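LAE5 (Uncultured bacterium, PDB 5JD3) probably hydrolyses carboxylic esters, as an esterase of the GDSL-like lipase/acylhydrolase family. Local coordinates at residues V107-D115 and Y135-T146. Residues are numbered along the deposited sequence; the frame is centred on the assembly and turned at random.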
loop_
_atom_site.group_PDB
_atom_site.type_symbol
_atom_site.label_atom_id
_atom_site.label_comp_id
_atom_site.label_asym_id
_atom_site.label_seq_id
_atom_site.Cartn_x
_atom_site.Cartn_y
_atom_site.Cartn_z
ATOM N N VAL A 107 -3.115 8.744 -6.641
ATOM C CA VAL A 107 -2.952 7.297 -6.635
ATOM C C VAL A 107 -2.001 6.865 -5.527
ATOM O O VAL A 107 -0.857 7.317 -5.465
ATOM C CB VAL A 107 -2.422 6.769 -7.983
ATOM C CG1 VAL A 107 -2.040 5.301 -7.864
ATOM C CG2 VAL A 107 -3.457 6.966 -9.074
ATOM N N ALA A 108 -2.484 5.995 -4.648
ATOM C CA ALA A 108 -1.642 5.401 -3.622
ATOM C C ALA A 108 -1.379 3.942 -3.967
ATOM O O ALA A 108 -2.308 3.185 -4.245
ATOM C CB ALA A 108 -2.290 5.524 -2.254
ATOM N N MET A 109 -0.110 3.550 -3.963
ATOM C CA MET A 109 0.248 2.184 -4.315
ATOM C C MET A 109 1.090 1.517 -3.236
ATOM O O MET A 109 2.067 2.085 -2.746
ATOM C CB MET A 109 0.993 2.153 -5.651
ATOM C CG MET A 109 1.578 0.794 -6.000
ATOM S SD MET A 109 2.105 0.683 -7.718
ATOM C CE MET A 109 2.988 2.228 -7.903
ATOM N N MET A 110 0.691 0.306 -2.869
ATOM C CA MET A 110 1.447 -0.499 -1.926
ATOM C C MET A 110 1.621 -1.908 -2.474
ATOM O O MET A 110 0.672 -2.692 -2.515
ATOM C CB MET A 110 0.753 -0.537 -0.568
ATOM C CG MET A 110 1.388 -1.509 0.395
ATOM S SD MET A 110 0.589 -1.526 2.001
ATOM C CE MET A 110 1.244 -3.060 2.628
ATOM N N ILE A 111 2.838 -2.224 -2.902
ATOM C CA ILE A 111 3.109 -3.506 -3.532
ATOM C C ILE A 111 4.545 -3.944 -3.248
ATOM O O ILE A 111 5.433 -3.109 -3.063
ATOM C CB ILE A 111 2.857 -3.436 -5.060
ATOM C CG1 ILE A 111 2.667 -4.835 -5.650
ATOM C CG2 ILE A 111 3.965 -2.659 -5.769
ATOM C CD1 ILE A 111 1.377 -5.501 -5.222
ATOM N N GLY A 112 4.767 -5.253 -3.187
ATOM C CA GLY A 112 6.096 -5.777 -2.935
ATOM C C GLY A 112 6.133 -6.948 -1.973
ATOM O O GLY A 112 7.055 -7.763 -2.022
ATOM N N ILE A 113 5.135 -7.035 -1.098
ATOM C CA ILE A 113 5.086 -8.096 -0.097
ATOM C C ILE A 113 5.060 -9.479 -0.743
ATOM O O ILE A 113 5.899 -10.327 -0.437
ATOM C CB ILE A 113 3.861 -7.944 0.828
ATOM C CG1 ILE A 113 4.042 -6.738 1.751
ATOM C CG2 ILE A 113 3.655 -9.204 1.656
ATOM C CD1 ILE A 113 2.927 -6.569 2.760
ATOM N N ASN A 114 4.105 -9.701 -1.640
ATOM C CA ASN A 114 4.002 -10.976 -2.340
ATOM C C ASN A 114 5.179 -11.200 -3.282
ATOM O O ASN A 114 5.589 -12.335 -3.517
ATOM C CB ASN A 114 2.687 -11.055 -3.115
ATOM C CG ASN A 114 1.480 -11.121 -2.203
ATOM O OD1 ASN A 114 1.504 -11.789 -1.168
ATOM N ND2 ASN A 114 0.416 -10.422 -2.578
ATOM N N ASP A 115 5.716 -10.107 -3.817
ATOM C CA ASP A 115 6.899 -10.167 -4.667
ATOM C C ASP A 115 8.071 -10.773 -3.904
ATOM O O ASP A 115 8.864 -11.535 -4.457
ATOM C CB ASP A 115 7.264 -8.771 -5.177
ATOM C CG ASP A 115 6.104 -8.080 -5.866
ATOM O OD1 ASP A 115 6.203 -7.817 -7.083
ATOM O OD2 ASP A 115 5.090 -7.806 -5.191
ATOM N N TYR A 135 11.158 -5.870 -10.325
ATOM C CA TYR A 135 10.369 -5.085 -9.385
ATOM C C TYR A 135 10.601 -3.591 -9.582
ATOM O O TYR A 135 9.650 -2.819 -9.676
ATOM C CB TYR A 135 10.698 -5.485 -7.945
ATOM C CG TYR A 135 9.922 -4.717 -6.897
ATOM C CD1 TYR A 135 8.624 -5.080 -6.562
ATOM C CD2 TYR A 135 10.490 -3.635 -6.237
ATOM C CE1 TYR A 135 7.912 -4.382 -5.605
ATOM C CE2 TYR A 135 9.785 -2.932 -5.277
ATOM C CZ TYR A 135 8.497 -3.310 -4.964
ATOM O OH TYR A 135 7.791 -2.614 -4.010
ATOM N N GLU A 136 11.866 -3.192 -9.651
ATOM C CA GLU A 136 12.216 -1.790 -9.854
ATOM C C GLU A 136 11.716 -1.278 -11.199
ATOM O O GLU A 136 11.023 -0.264 -11.266
ATOM C CB GLU A 136 13.729 -1.588 -9.763
ATOM C CG GLU A 136 14.181 -0.195 -10.176
ATOM C CD GLU A 136 15.675 0.012 -10.018
ATOM O OE1 GLU A 136 16.430 -0.977 -10.117
ATOM O OE2 GLU A 136 16.094 1.169 -9.801
ATOM N N LYS A 137 12.074 -1.992 -12.262
ATOM C CA LYS A 137 11.727 -1.603 -13.624
ATOM C C LYS A 137 10.220 -1.438 -13.806
ATOM O O LYS A 137 9.765 -0.465 -14.406
ATOM C CB LYS A 137 12.262 -2.635 -14.619
ATOM C CG LYS A 137 12.139 -2.224 -16.078
ATOM C CD LYS A 137 13.505 -1.925 -16.677
ATOM C CE LYS A 137 13.427 -1.766 -18.187
ATOM N NZ LYS A 137 14.763 -1.482 -18.785
ATOM N N THR A 138 9.454 -2.387 -13.280
ATOM C CA THR A 138 8.000 -2.357 -13.406
ATOM C C THR A 138 7.386 -1.249 -12.554
ATOM O O THR A 138 6.505 -0.522 -13.010
ATOM C CB THR A 138 7.371 -3.707 -13.007
ATOM O OG1 THR A 138 8.016 -4.768 -13.722
ATOM C CG2 THR A 138 5.884 -3.720 -13.323
ATOM N N LEU A 139 7.858 -1.128 -11.316
ATOM C CA LEU A 139 7.355 -0.115 -10.392
ATOM C C LEU A 139 7.644 1.292 -10.904
ATOM O O LEU A 139 6.785 2.171 -10.851
ATOM C CB LEU A 139 7.975 -0.304 -9.005
ATOM C CG LEU A 139 7.480 0.593 -7.871
ATOM C CD1 LEU A 139 6.030 0.290 -7.545
ATOM C CD2 LEU A 139 8.357 0.420 -6.641
ATOM N N ASP A 140 8.861 1.492 -11.399
ATOM C CA ASP A 140 9.271 2.774 -11.960
ATOM C C ASP A 140 8.451 3.114 -13.198
ATOM O O ASP A 140 8.114 4.275 -13.436
ATOM C CB ASP A 140 10.764 2.749 -12.301
ATOM C CG ASP A 140 11.214 3.986 -13.053
ATOM O OD1 ASP A 140 11.595 4.976 -12.396
ATOM O OD2 ASP A 140 11.193 3.964 -14.302
ATOM N N GLU A 141 8.148 2.127 -14.018
ATOM C CA GLU A 141 7.348 2.323 -15.216
ATOM C C GLU A 141 5.899 2.675 -14.936
ATOM O O GLU A 141 5.339 3.510 -15.582
ATOM C CB GLU A 141 7.506 1.173 -16.201
ATOM C CG GLU A 141 6.428 1.005 -17.267
ATOM C CD GLU A 141 6.349 2.088 -18.375
ATOM O OE1 GLU A 141 7.261 2.949 -18.538
ATOM O OE2 GLU A 141 5.347 2.093 -19.125
ATOM N N LEU A 142 5.305 2.022 -13.955
ATOM C CA LEU A 142 3.938 2.353 -13.570
ATOM C C LEU A 142 3.850 3.791 -13.075
ATOM O O LEU A 142 2.928 4.528 -13.425
ATOM C CB LEU A 142 3.430 1.397 -12.491
ATOM C CG LEU A 142 3.253 -0.070 -12.885
ATOM C CD1 LEU A 142 2.764 -0.882 -11.696
ATOM C CD2 LEU A 142 2.294 -0.197 -14.057
ATOM N N VAL A 143 4.820 4.181 -12.256
ATOM C CA VAL A 143 4.872 5.530 -11.709
ATOM C C VAL A 143 5.117 6.561 -12.807
ATOM O O VAL A 143 4.473 7.611 -12.836
ATOM C CB VAL A 143 5.968 5.651 -10.632
ATOM C CG1 VAL A 143 6.257 7.107 -10.322
ATOM C CG2 VAL A 143 5.558 4.897 -9.372
ATOM N N ALA A 144 6.036 6.247 -13.715
ATOM C CA ALA A 144 6.382 7.151 -14.810
ATOM C C ALA A 144 5.178 7.470 -15.694
ATOM O O ALA A 144 5.058 8.580 -16.213
ATOM C CB ALA A 144 7.505 6.557 -15.648
ATOM N N ARG A 145 4.288 6.496 -15.859
ATOM C CA ARG A 145 3.095 6.684 -16.678
ATOM C C ARG A 145 1.967 7.367 -15.909
ATOM O O ARG A 145 1.066 7.953 -16.508
ATOM C CB ARG A 145 2.595 5.343 -17.221
ATOM C CG ARG A 145 3.468 4.721 -18.296
ATOM C CD ARG A 145 2.613 4.145 -19.417
ATOM N NE ARG A 145 1.538 3.296 -18.910
ATOM C CZ ARG A 145 1.584 1.968 -18.872
ATOM N NH1 ARG A 145 2.656 1.327 -19.317
ATOM N NH2 ARG A 145 0.556 1.281 -18.394
ATOM N N THR A 146 2.021 7.291 -14.582
ATOM C CA THR A 146 0.921 7.760 -13.745
ATOM C C THR A 146 1.193 9.134 -13.130
ATOM O O THR A 146 0.270 9.918 -12.915
ATOM C CB THR A 146 0.625 6.750 -12.614
ATOM O OG1 THR A 146 0.428 5.447 -13.176
ATOM C CG2 THR A 146 -0.621 7.151 -11.839
#
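Y135 OH donates a hydrogen bond to I111 O, 2.6 Å away, with a C=O...donor angle of 137° and the donor tilted out of the carbonyl plane. With CG anti to the backbone N, the ring extends from its helix toward the I111-G112 backbone, which lets OH reach that oxygen. Its CE1 lies 3.5 Å from G112 CA; a CB on G112 would clash with Y135 OH, and the backbone angles there would also jam it against the I111 carbonyl oxygen. D115 OD1, hydrogen-bonded to V88 N, comes to the ring's edge, its carboxylate turned steeply against the ring plane. A phenylalanine in place of Y135 would probably leave the I111 carbonyl without this donor and the turn before helix 113-121 less firmly fixed. Packing is also tight at M109, whose chain, bent at chi3 (46°), brings CE within 3.6 Å of L139 CD1. Contact thins toward V107, where CG2 meets T146 CG2 at 4.0 Å. The helix's far side, carrying K137 and poorly ordered R145, faces solvent. Segments 107-110 and 135-146 run antiparallel (176°), their axes 11.2 Å apart; helix 132-146 forms the beta-alpha-beta crossover from central strand 106-110 to parallel strand 152-156, flanked by helices 88-100 and 168-187.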